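Local coordinates for protein alpha-1,2-mannosyltransferase (Ktr4), putative (Neosartorya fumigata, PDB 7BOP) that is a putative fungal alpha-1,2-mannosyltransferase of the GT-A clan that holds guanosine-5'-diphosphate and a manganese ion in its pocket, at residues W94-Y100 with V203-R209; T238-L242 with G325-D329; F220-F225 with E373-Y379. One frame throughout, in Å; residues are numbered along the deposited sequence.

Contact 1: W94-Y100 with V203-R209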
loop_
_atom_site.group_PDB
_atom_site.type_symbol
_atom_site.label_atom_id
_atom_site.label_comp_id
_atom_site.label_asym_id
_atom_site.label_seq_id
_atom_site.Cartn_x
_atom_site.Cartn_y
_atom_site.Cartn_z
ATOM N N TRP A 94 11.782 -14.067 3.621
ATOM C CA TRP A 94 12.560 -13.205 2.727
ATOM C C TRP A 94 13.805 -12.562 3.361
ATOM O O TRP A 94 14.922 -12.818 2.910
ATOM C CB TRP A 94 11.661 -12.109 2.127
ATOM C CG TRP A 94 12.354 -11.331 1.063
ATOM C CD1 TRP A 94 12.677 -11.763 -0.171
ATOM C CD2 TRP A 94 12.862 -10.003 1.171
ATOM N NE1 TRP A 94 13.341 -10.780 -0.868
ATOM C CE2 TRP A 94 13.463 -9.684 -0.065
ATOM C CE3 TRP A 94 12.845 -9.039 2.182
ATOM C CZ2 TRP A 94 14.057 -8.448 -0.312
ATOM C CZ3 TRP A 94 13.431 -7.804 1.934
ATOM C CH2 TRP A 94 14.037 -7.527 0.696
ATOM N N ASN A 95 13.631 -11.721 4.377
ATOM C CA ASN A 95 14.728 -10.842 4.787
ATOM C C ASN A 95 15.893 -11.526 5.540
ATOM O O ASN A 95 16.976 -10.930 5.639
ATOM C CB ASN A 95 14.232 -9.640 5.579
ATOM C CG ASN A 95 15.194 -8.461 5.503
ATOM O OD1 ASN A 95 15.666 -8.105 4.425
ATOM N ND2 ASN A 95 15.470 -7.841 6.632
ATOM N N SER A 96 15.706 -12.745 6.049
ATOM C CA SER A 96 16.838 -13.458 6.664
ATOM C C SER A 96 17.922 -13.760 5.635
ATOM O O SER A 96 19.075 -13.923 6.002
ATOM C CB SER A 96 16.399 -14.738 7.357
ATOM O OG SER A 96 15.876 -15.643 6.427
ATOM N N LYS A 97 17.550 -13.813 4.353
ATOM C CA LYS A 97 18.499 -14.055 3.270
ATOM C C LYS A 97 19.100 -12.770 2.695
ATOM O O LYS A 97 20.252 -12.755 2.267
ATOM C CB LYS A 97 17.820 -14.845 2.148
ATOM C CG LYS A 97 17.230 -16.175 2.595
ATOM C CD LYS A 97 16.291 -16.757 1.548
ATOM C CE LYS A 97 14.980 -15.970 1.443
ATOM N NZ LYS A 97 13.846 -16.851 1.071
ATOM N N PHE A 98 18.314 -11.698 2.649
ATOM C CA PHE A 98 18.743 -10.466 1.986
ATOM C C PHE A 98 19.196 -9.372 2.950
ATOM O O PHE A 98 20.027 -8.541 2.585
ATOM C CB PHE A 98 17.633 -10.001 1.030
ATOM C CG PHE A 98 17.390 -10.970 -0.084
ATOM C CD1 PHE A 98 18.297 -11.074 -1.127
ATOM C CD2 PHE A 98 16.289 -11.822 -0.069
ATOM C CE1 PHE A 98 18.106 -11.977 -2.152
ATOM C CE2 PHE A 98 16.094 -12.731 -1.090
ATOM C CZ PHE A 98 17.000 -12.809 -2.135
ATOM N N ASN A 99 18.652 -9.376 4.169
ATOM C CA ASN A 99 19.102 -8.509 5.257
ATOM C C ASN A 99 19.055 -7.014 4.951
ATOM O O ASN A 99 20.002 -6.272 5.237
ATOM C CB ASN A 99 20.501 -8.934 5.721
ATOM C CG ASN A 99 20.515 -10.347 6.234
ATOM O OD1 ASN A 99 19.919 -10.638 7.264
ATOM N ND2 ASN A 99 21.164 -11.237 5.512
ATOM N N TYR A 100 17.945 -6.577 4.354
ATOM C CA TYR A 100 17.685 -5.156 4.201
ATOM C C TYR A 100 17.319 -4.555 5.570
ATOM O O TYR A 100 16.754 -5.245 6.428
ATOM C CB TYR A 100 16.583 -4.914 3.150
ATOM C CG TYR A 100 17.092 -4.915 1.741
ATOM C CD1 TYR A 100 17.565 -3.740 1.161
ATOM C CD2 TYR A 100 17.126 -6.086 0.979
ATOM C CE1 TYR A 100 18.042 -3.725 -0.134
ATOM C CE2 TYR A 100 17.609 -6.080 -0.320
ATOM C CZ TYR A 100 18.059 -4.893 -0.872
ATOM O OH TYR A 100 18.525 -4.864 -2.152
ATOM N N VAL A 203 10.288 -16.223 -0.685
ATOM C CA VAL A 203 10.624 -15.446 -1.866
ATOM C C VAL A 203 12.151 -15.479 -1.971
ATOM O O VAL A 203 12.844 -15.075 -1.030
ATOM C CB VAL A 203 10.066 -14.023 -1.742
ATOM C CG1 VAL A 203 10.511 -13.145 -2.913
ATOM C CG2 VAL A 203 8.546 -14.078 -1.677
ATOM N N ASP A 204 12.653 -15.965 -3.103
ATOM C CA ASP A 204 14.072 -16.286 -3.261
ATOM C C ASP A 204 14.825 -15.360 -4.209
ATOM O O ASP A 204 15.861 -15.737 -4.743
ATOM C CB ASP A 204 14.196 -17.752 -3.700
ATOM C CG ASP A 204 13.773 -18.713 -2.612
ATOM O OD1 ASP A 204 14.143 -18.478 -1.452
ATOM O OD2 ASP A 204 13.064 -19.685 -2.909
ATOM N N TYR A 205 14.299 -14.154 -4.414
ATOM C CA TYR A 205 14.994 -13.114 -5.161
ATOM C C TYR A 205 14.849 -11.780 -4.443
ATOM O O TYR A 205 13.924 -11.579 -3.637
ATOM C CB TYR A 205 14.489 -13.035 -6.610
ATOM C CG TYR A 205 13.018 -12.670 -6.738
ATOM C CD1 TYR A 205 12.019 -13.648 -6.631
ATOM C CD2 TYR A 205 12.626 -11.347 -6.942
ATOM C CE1 TYR A 205 10.660 -13.312 -6.734
ATOM C CE2 TYR A 205 11.274 -11.002 -7.044
ATOM C CZ TYR A 205 10.292 -11.993 -6.935
ATOM O OH TYR A 205 8.954 -11.640 -7.036
ATOM N N ASP A 206 15.771 -10.871 -4.740
ATOM C CA ASP A 206 15.781 -9.548 -4.153
ATOM C C ASP A 206 14.686 -8.696 -4.830
ATOM O O ASP A 206 14.858 -8.239 -5.961
ATOM C CB ASP A 206 17.168 -8.925 -4.329
ATOM C CG ASP A 206 17.302 -7.570 -3.676
ATOM O OD1 ASP A 206 16.266 -6.901 -3.440
ATOM O OD2 ASP A 206 18.465 -7.151 -3.414
ATOM N N VAL A 207 13.578 -8.482 -4.124
ATOM C CA VAL A 207 12.420 -7.790 -4.713
ATOM C C VAL A 207 12.744 -6.342 -5.034
ATOM O O VAL A 207 12.205 -5.785 -5.984
ATOM C CB VAL A 207 11.146 -7.859 -3.834
ATOM C CG1 VAL A 207 10.754 -9.309 -3.566
ATOM C CG2 VAL A 207 11.303 -7.081 -2.538
ATOM N N PHE A 208 13.635 -5.733 -4.255
ATOM C CA PHE A 208 14.011 -4.346 -4.496
ATOM C C PHE A 208 14.787 -4.188 -5.795
ATOM O O PHE A 208 14.494 -3.293 -6.591
ATOM C CB PHE A 208 14.815 -3.773 -3.325
ATOM C CG PHE A 208 14.015 -3.550 -2.078
ATOM C CD1 PHE A 208 12.873 -2.741 -2.092
ATOM C CD2 PHE A 208 14.427 -4.093 -0.863
ATOM C CE1 PHE A 208 12.155 -2.500 -0.928
ATOM C CE2 PHE A 208 13.706 -3.852 0.306
ATOM C CZ PHE A 208 12.572 -3.048 0.275
ATOM N N ARG A 209 15.752 -5.068 -6.031
ATOM C CA ARG A 209 16.516 -5.026 -7.276
ATOM C C ARG A 209 15.718 -5.560 -8.460
ATOM O O ARG A 209 15.964 -5.159 -9.591
ATOM C CB ARG A 209 17.847 -5.745 -7.116
ATOM C CG ARG A 209 18.716 -5.050 -6.077
ATOM C CD ARG A 209 20.136 -5.578 -6.077
ATOM N NE ARG A 209 20.869 -5.195 -7.288
ATOM C CZ ARG A 209 22.146 -5.514 -7.545
ATOM N NH1 ARG A 209 22.859 -6.237 -6.680
ATOM N NH2 ARG A 209 22.707 -5.111 -8.682
#
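The end of a helix can be fastened to a distant loop and the helix it leads into through the side chains that reach it, and W94-Y100 does so against V203-R209. W94 NE1 donates to Y205 O at 2.9 Å, while CD1 packs on V203 CG1 (3.8 Å) and CZ2 on V207 CG2 (3.8 Å). One turn on, K97 NZ reaches V203 O (2.9 Å) and forms a salt bridge with D204 OD1 (3.0 Å); the other carboxylate oxygen of D204 pairs with K354. F98 lays one ring face over D206 CA, its CZ 3.3 Å from Y205 C. The helix then stops, N99 taking positive phi, and Y100, just past its end, gives its hydroxyl OH to D206 OD2 (2.6 Å), an oxygen also bonded by Y57. D206 OD1 caps the helix starting at V207, accepting from R209 N (3.2 Å) and, weakly, from F208 N (3.0 Å). F208 points its ring edge at the face of Y100, centroids 4.8 Å apart, and meets W94 to complete an aromatic cluster. The contact joins the C-terminal end of helix 80-98 to the start of helix 207-213, with W94, Y100 and F208 resting on strand 69-74 and V207 and F208 also touching strand 189-192.

Contact 2: T238-L242 with G325-D329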
loop_
_atom_site.group_PDB
_atom_site.type_symbol
_atom_site.label_atom_id
_atom_site.label_comp_id
_atom_site.label_asym_id
_atom_site.label_seq_id
_atom_site.Cartn_x
_atom_site.Cartn_y
_atom_site.Cartn_z
ATOM N N THR A 238 -9.612 15.721 -7.620
ATOM C CA THR A 238 -8.635 15.197 -8.584
ATOM C C THR A 238 -8.841 15.791 -9.989
ATOM O O THR A 238 -7.882 16.227 -10.643
ATOM C CB THR A 238 -8.692 13.651 -8.619
ATOM O OG1 THR A 238 -8.400 13.135 -7.304
ATOM C CG2 THR A 238 -7.714 13.069 -9.643
ATOM N N LYS A 239 -10.091 15.796 -10.447
ATOM C CA LYS A 239 -10.417 16.386 -11.753
ATOM C C LYS A 239 -10.082 17.882 -11.840
ATOM O O LYS A 239 -9.650 18.350 -12.894
ATOM C CB LYS A 239 -11.879 16.151 -12.114
ATOM C CG LYS A 239 -12.177 14.718 -12.532
ATOM C CD LYS A 239 -13.679 14.437 -12.537
ATOM C CE LYS A 239 -14.395 15.165 -13.635
ATOM N NZ LYS A 239 -15.844 14.875 -13.625
ATOM N N LYS A 240 -10.283 18.610 -10.741
ATOM C CA LYS A 240 -9.878 20.015 -10.649
ATOM C C LYS A 240 -8.362 20.170 -10.815
ATOM O O LYS A 240 -7.890 21.007 -11.592
ATOM C CB LYS A 240 -10.328 20.631 -9.317
ATOM C CG LYS A 240 -11.843 20.825 -9.216
ATOM C CD LYS A 240 -12.303 21.067 -7.796
ATOM C CE LYS A 240 -11.802 22.387 -7.235
ATOM N NZ LYS A 240 -12.264 22.612 -5.834
ATOM N N PHE A 241 -7.608 19.340 -10.100
ATOM C CA PHE A 241 -6.160 19.317 -10.237
ATOM C C PHE A 241 -5.711 19.037 -11.676
ATOM O O PHE A 241 -4.811 19.718 -12.199
ATOM C CB PHE A 241 -5.561 18.280 -9.291
ATOM C CG PHE A 241 -4.074 18.188 -9.377
ATOM C CD1 PHE A 241 -3.285 19.184 -8.824
ATOM C CD2 PHE A 241 -3.463 17.126 -10.035
ATOM C CE1 PHE A 241 -1.906 19.118 -8.905
ATOM C CE2 PHE A 241 -2.083 17.060 -10.131
ATOM C CZ PHE A 241 -1.302 18.052 -9.552
ATOM N N LEU A 242 -6.333 18.042 -12.312
ATOM C CA LEU A 242 -5.991 17.688 -13.686
ATOM C C LEU A 242 -6.298 18.817 -14.672
ATOM O O LEU A 242 -5.496 19.073 -15.569
ATOM C CB LEU A 242 -6.692 16.403 -14.140
ATOM C CG LEU A 242 -6.262 15.082 -13.496
ATOM C CD1 LEU A 242 -7.220 13.987 -13.909
ATOM C CD2 LEU A 242 -4.838 14.701 -13.869
ATOM N N GLY A 325 -2.323 5.869 -11.007
ATOM C CA GLY A 325 -3.178 5.706 -12.176
ATOM C C GLY A 325 -3.215 6.883 -13.129
ATOM O O GLY A 325 -3.543 6.705 -14.292
ATOM N N LEU A 326 -2.906 8.082 -12.642
ATOM C CA LEU A 326 -2.870 9.287 -13.483
ATOM C C LEU A 326 -1.466 9.707 -13.923
ATOM O O LEU A 326 -1.309 10.236 -15.022
ATOM C CB LEU A 326 -3.520 10.456 -12.746
ATOM C CG LEU A 326 -4.996 10.274 -12.397
ATOM C CD1 LEU A 326 -5.436 11.424 -11.521
ATOM C CD2 LEU A 326 -5.838 10.177 -13.654
ATOM N N PHE A 327 -0.465 9.480 -13.072
ATOM C CA PHE A 327 0.876 10.048 -13.266
ATOM C C PHE A 327 1.996 9.030 -13.504
ATOM O O PHE A 327 3.055 9.411 -14.002
ATOM C CB PHE A 327 1.215 10.971 -12.084
ATOM C CG PHE A 327 0.096 11.924 -11.731
ATOM C CD1 PHE A 327 -0.483 12.732 -12.716
ATOM C CD2 PHE A 327 -0.410 11.989 -10.431
ATOM C CE1 PHE A 327 -1.532 13.583 -12.407
ATOM C CE2 PHE A 327 -1.460 12.844 -10.119
ATOM C CZ PHE A 327 -2.015 13.645 -11.105
ATOM N N ALA A 328 1.772 7.753 -13.184
ATOM C CA ALA A 328 2.758 6.719 -13.455
ATOM C C ALA A 328 2.504 6.059 -14.802
ATOM O O ALA A 328 1.462 6.257 -15.429
ATOM C CB ALA A 328 2.762 5.678 -12.341
ATOM N N ASP A 329 3.495 5.292 -15.239
ATOM C CA ASP A 329 3.382 4.385 -16.364
ATOM C C ASP A 329 2.811 3.080 -15.818
ATOM O O ASP A 329 3.467 2.402 -15.023
ATOM C CB ASP A 329 4.789 4.191 -16.949
ATOM C CG ASP A 329 4.837 3.275 -18.148
ATOM O OD1 ASP A 329 3.840 2.617 -18.528
ATOM O OD2 ASP A 329 5.946 3.198 -18.721
#
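Two helices need not touch along their backbones to be packed together: here even the nearest CA atoms, those of L242 and L326, stand 9.0 Å apart, and side chains fill the gap. L326 is the bump on the G325-D329 side. It enters the hollow between T238 and L242, which lie one turn apart, so that its CD1 sits 3.4 Å from T238 CG2 and 3.9 Å from L242 CD1. This is apolar helix-helix packing between helix 234-244 and the last turn of helix 316-327, within a chain of the GT-A clan; no hydrogen bond crosses it. T238 offers its methyl here, while its hydroxyl is hydrogen-bonded to Y299. F327 makes the second bump, wedged against F241 and L242: its CZ meets the edge of the F241 ring at CE2 (3.6 Å), and its CE1 lies 3.8 Å from L242 CD2. The two phenyl planes are inclined at 80°, with centroids 5.9 Å apart. Beyond them, helix 294-306 touches F241 through A298 and F327 through Q295.

Contact 3: F220-F225 with E373-Y379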
loop_
_atom_site.group_PDB
_atom_site.type_symbol
_atom_site.label_atom_id
_atom_site.label_comp_id
_atom_site.label_asym_id
_atom_site.label_seq_id
_atom_site.Cartn_x
_atom_site.Cartn_y
_atom_site.Cartn_z
ATOM N N PHE A 220 2.009 -4.195 -5.632
ATOM C CA PHE A 220 0.883 -4.482 -4.738
ATOM C C PHE A 220 0.575 -5.977 -4.683
ATOM O O PHE A 220 1.015 -6.739 -5.535
ATOM C CB PHE A 220 -0.359 -3.714 -5.208
ATOM C CG PHE A 220 -0.997 -4.273 -6.447
ATOM C CD1 PHE A 220 -0.491 -3.967 -7.703
ATOM C CD2 PHE A 220 -2.121 -5.098 -6.365
ATOM C CE1 PHE A 220 -1.077 -4.468 -8.855
ATOM C CE2 PHE A 220 -2.709 -5.616 -7.518
ATOM C CZ PHE A 220 -2.185 -5.301 -8.766
ATOM N N THR A 221 -0.201 -6.384 -3.683
ATOM C CA THR A 221 -0.718 -7.761 -3.606
ATOM C C THR A 221 -2.239 -7.873 -3.686
ATOM O O THR A 221 -2.730 -8.862 -4.205
ATOM C CB THR A 221 -0.277 -8.462 -2.306
ATOM O OG1 THR A 221 -0.569 -7.608 -1.201
ATOM C CG2 THR A 221 1.216 -8.758 -2.337
ATOM N N ILE A 222 -2.963 -6.883 -3.161
ATOM C CA ILE A 222 -4.432 -6.928 -3.028
ATOM C C ILE A 222 -5.034 -5.643 -3.616
ATOM O O ILE A 222 -4.427 -4.578 -3.539
ATOM C CB ILE A 222 -4.823 -7.170 -1.543
ATOM C CG1 ILE A 222 -4.347 -8.568 -1.113
ATOM C CG2 ILE A 222 -6.330 -7.033 -1.305
ATOM C CD1 ILE A 222 -4.548 -8.910 0.363
ATOM N N ASN A 223 -6.206 -5.762 -4.241
ATOM C CA ASN A 223 -6.852 -4.648 -4.946
ATOM C C ASN A 223 -8.332 -4.675 -4.555
ATOM O O ASN A 223 -9.028 -5.643 -4.857
ATOM C CB ASN A 223 -6.669 -4.818 -6.456
ATOM C CG ASN A 223 -6.958 -3.547 -7.249
ATOM O OD1 ASN A 223 -8.053 -2.977 -7.182
ATOM N ND2 ASN A 223 -5.969 -3.100 -8.019
ATOM N N LEU A 224 -8.792 -3.630 -3.872
ATOM C CA LEU A 224 -10.105 -3.614 -3.218
ATOM C C LEU A 224 -10.947 -2.413 -3.602
ATOM O O LEU A 224 -10.426 -1.363 -3.965
ATOM C CB LEU A 224 -9.937 -3.527 -1.695
ATOM C CG LEU A 224 -9.138 -4.577 -0.929
ATOM C CD1 LEU A 224 -9.183 -4.254 0.552
ATOM C CD2 LEU A 224 -9.700 -5.962 -1.150
ATOM N N PHE A 225 -12.263 -2.563 -3.442
ATOM C CA PHE A 225 -13.175 -1.423 -3.353
ATOM C C PHE A 225 -13.002 -0.720 -1.995
ATOM O O PHE A 225 -12.596 -1.338 -1.001
ATOM C CB PHE A 225 -14.635 -1.886 -3.536
ATOM C CG PHE A 225 -14.948 -2.310 -4.935
ATOM C CD1 PHE A 225 -15.380 -1.383 -5.870
ATOM C CD2 PHE A 225 -14.779 -3.624 -5.337
ATOM C CE1 PHE A 225 -15.658 -1.761 -7.178
ATOM C CE2 PHE A 225 -15.046 -4.012 -6.644
ATOM C CZ PHE A 225 -15.488 -3.080 -7.566
ATOM N N GLU A 373 -15.748 -7.300 -2.335
ATOM C CA GLU A 373 -14.756 -6.262 -2.116
ATOM C C GLU A 373 -13.512 -6.400 -2.994
ATOM O O GLU A 373 -12.707 -5.472 -3.046
ATOM C CB GLU A 373 -14.368 -6.194 -0.633
ATOM C CG GLU A 373 -15.530 -5.902 0.318
ATOM C CD GLU A 373 -16.353 -4.689 -0.073
ATOM O OE1 GLU A 373 -15.789 -3.678 -0.520
ATOM O OE2 GLU A 373 -17.580 -4.738 0.045
ATOM N N ASP A 374 -13.375 -7.517 -3.710
ATOM C CA ASP A 374 -12.237 -7.743 -4.602
ATOM C C ASP A 374 -12.439 -6.931 -5.880
ATOM O O ASP A 374 -13.431 -7.120 -6.581
ATOM C CB ASP A 374 -12.133 -9.239 -4.925
ATOM C CG ASP A 374 -10.907 -9.610 -5.748
ATOM O OD1 ASP A 374 -9.975 -8.795 -5.941
ATOM O OD2 ASP A 374 -10.868 -10.766 -6.202
ATOM N N CYS A 375 -11.504 -6.035 -6.192
ATOM C CA CYS A 375 -11.607 -5.251 -7.427
ATOM C C CYS A 375 -10.659 -5.720 -8.533
ATOM O O CYS A 375 -10.645 -5.143 -9.618
ATOM C CB CYS A 375 -11.401 -3.771 -7.138
ATOM S SG CYS A 375 -11.744 -2.733 -8.581
ATOM N N ARG A 376 -9.913 -6.799 -8.305
ATOM C CA ARG A 376 -8.998 -7.302 -9.338
ATOM C C ARG A 376 -9.646 -7.587 -10.704
ATOM O O ARG A 376 -9.012 -7.331 -11.713
ATOM C CB ARG A 376 -8.243 -8.535 -8.850
ATOM C CG ARG A 376 -7.179 -8.231 -7.797
ATOM C CD ARG A 376 -6.538 -9.490 -7.227
ATOM N NE ARG A 376 -7.582 -10.409 -6.797
ATOM C CZ ARG A 376 -7.518 -11.735 -6.806
ATOM N NH1 ARG A 376 -6.408 -12.390 -7.169
ATOM N NH2 ARG A 376 -8.600 -12.416 -6.433
ATOM N N PRO A 377 -10.903 -8.103 -10.749
ATOM C CA PRO A 377 -11.466 -8.337 -12.085
ATOM C C PRO A 377 -11.524 -7.070 -12.949
ATOM O O PRO A 377 -11.293 -7.141 -14.165
ATOM C CB PRO A 377 -12.870 -8.884 -11.784
ATOM C CG PRO A 377 -12.742 -9.513 -10.449
ATOM C CD PRO A 377 -11.823 -8.579 -9.697
ATOM N N SER A 378 -11.775 -5.921 -12.325
ATOM C CA SER A 378 -11.703 -4.650 -13.034
ATOM C C SER A 378 -10.253 -4.257 -13.351
ATOM O O SER A 378 -9.950 -3.845 -14.472
ATOM C CB SER A 378 -12.368 -3.547 -12.223
ATOM O OG SER A 378 -12.183 -2.300 -12.848
ATOM N N TYR A 379 -9.366 -4.370 -12.365
ATOM C CA TYR A 379 -7.962 -3.998 -12.583
ATOM C C TYR A 379 -7.291 -4.850 -13.677
ATOM O O TYR A 379 -6.573 -4.326 -14.534
ATOM C CB TYR A 379 -7.156 -4.076 -11.284
ATOM C CG TYR A 379 -5.764 -3.508 -11.462
ATOM C CD1 TYR A 379 -5.572 -2.141 -11.554
ATOM C CD2 TYR A 379 -4.646 -4.333 -11.565
ATOM C CE1 TYR A 379 -4.315 -1.593 -11.722
ATOM C CE2 TYR A 379 -3.368 -3.794 -11.732
ATOM C CZ TYR A 379 -3.209 -2.425 -11.813
ATOM O OH TYR A 379 -1.964 -1.867 -11.981
HETATM O O HOH W 1 -7.525 -8.489 -4.274
HETATM O O HOH W 2 -13.650 -2.916 0.924
#
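A strand end can be held by a segment from far along the chain with very few backbone bonds, provided that other interactions gather round them. Two backbone hydrogen bonds join F220-F225 to E373-Y379: C375 N donates to N223 O (2.8 Å) and F225 N to E373 O (3.0 Å). They flank a single beta bridge between L224 and D374, where L224 CA also makes a CA-H...O contact with E373 O (3.2 Å). Water extends the link. Water 1 accepts from N223 N (3.0 Å) and donates to D374 OD1 (3.0 Å); water 2 donates to both F225 O and E373 OE1, each at 2.7 Å. Charge organises the second segment from within, since D374 OD1 caps the coming helix through R376 N (3.1 Å) and its OD2 meets R376 NH2 in a salt bridge (2.8 Å). E373 has its own charged partner in R264, which also makes a cation-pi contact with F225. Among the aromatic contacts, C375 lies over one face of F225, with CB 4.1 Å and SG 4.2 Å from the ring centroid, as CH-pi and sulfur-aromatic contacts. N223 ND2 sits over the face of Y379, 3.5 Å from CG, and Y379 CE2 packs on F220 CZ (3.5 Å). C375 is disulfide-bonded to C277, just before strand 278-279, which pairs with strand 218-224. The arrangement is a single beta bridge beside a disulfide, tying the lead-in to helix 376-382 to the end of a strand in the mixed central sheet of this GT-A protein.

How the contacts relate
All three contacts are mainly buried, yet they differ in depth and chemistry. Contact 3 lies about 12 Å from the chain centre, contacts 1 and 2 about 19 and 18 Å, centre to centre. They share no element, but helix 207-213, strand 218-224 and helix 234-244 follow one another in the chain, so successive elements serve contacts 1, 3 and 2. Contact 2, nested in the loop that contact 3 closes, relies on apolar side chains alone. Contact 1 mixes an aromatic cluster with side-chain hydrogen bonds and a salt bridge, whereas contact 3, on a strand of the mixed sheet, adds backbone pairing and water. None touches another; the nearest atoms of contacts 2 and 3 are about 7 Å apart.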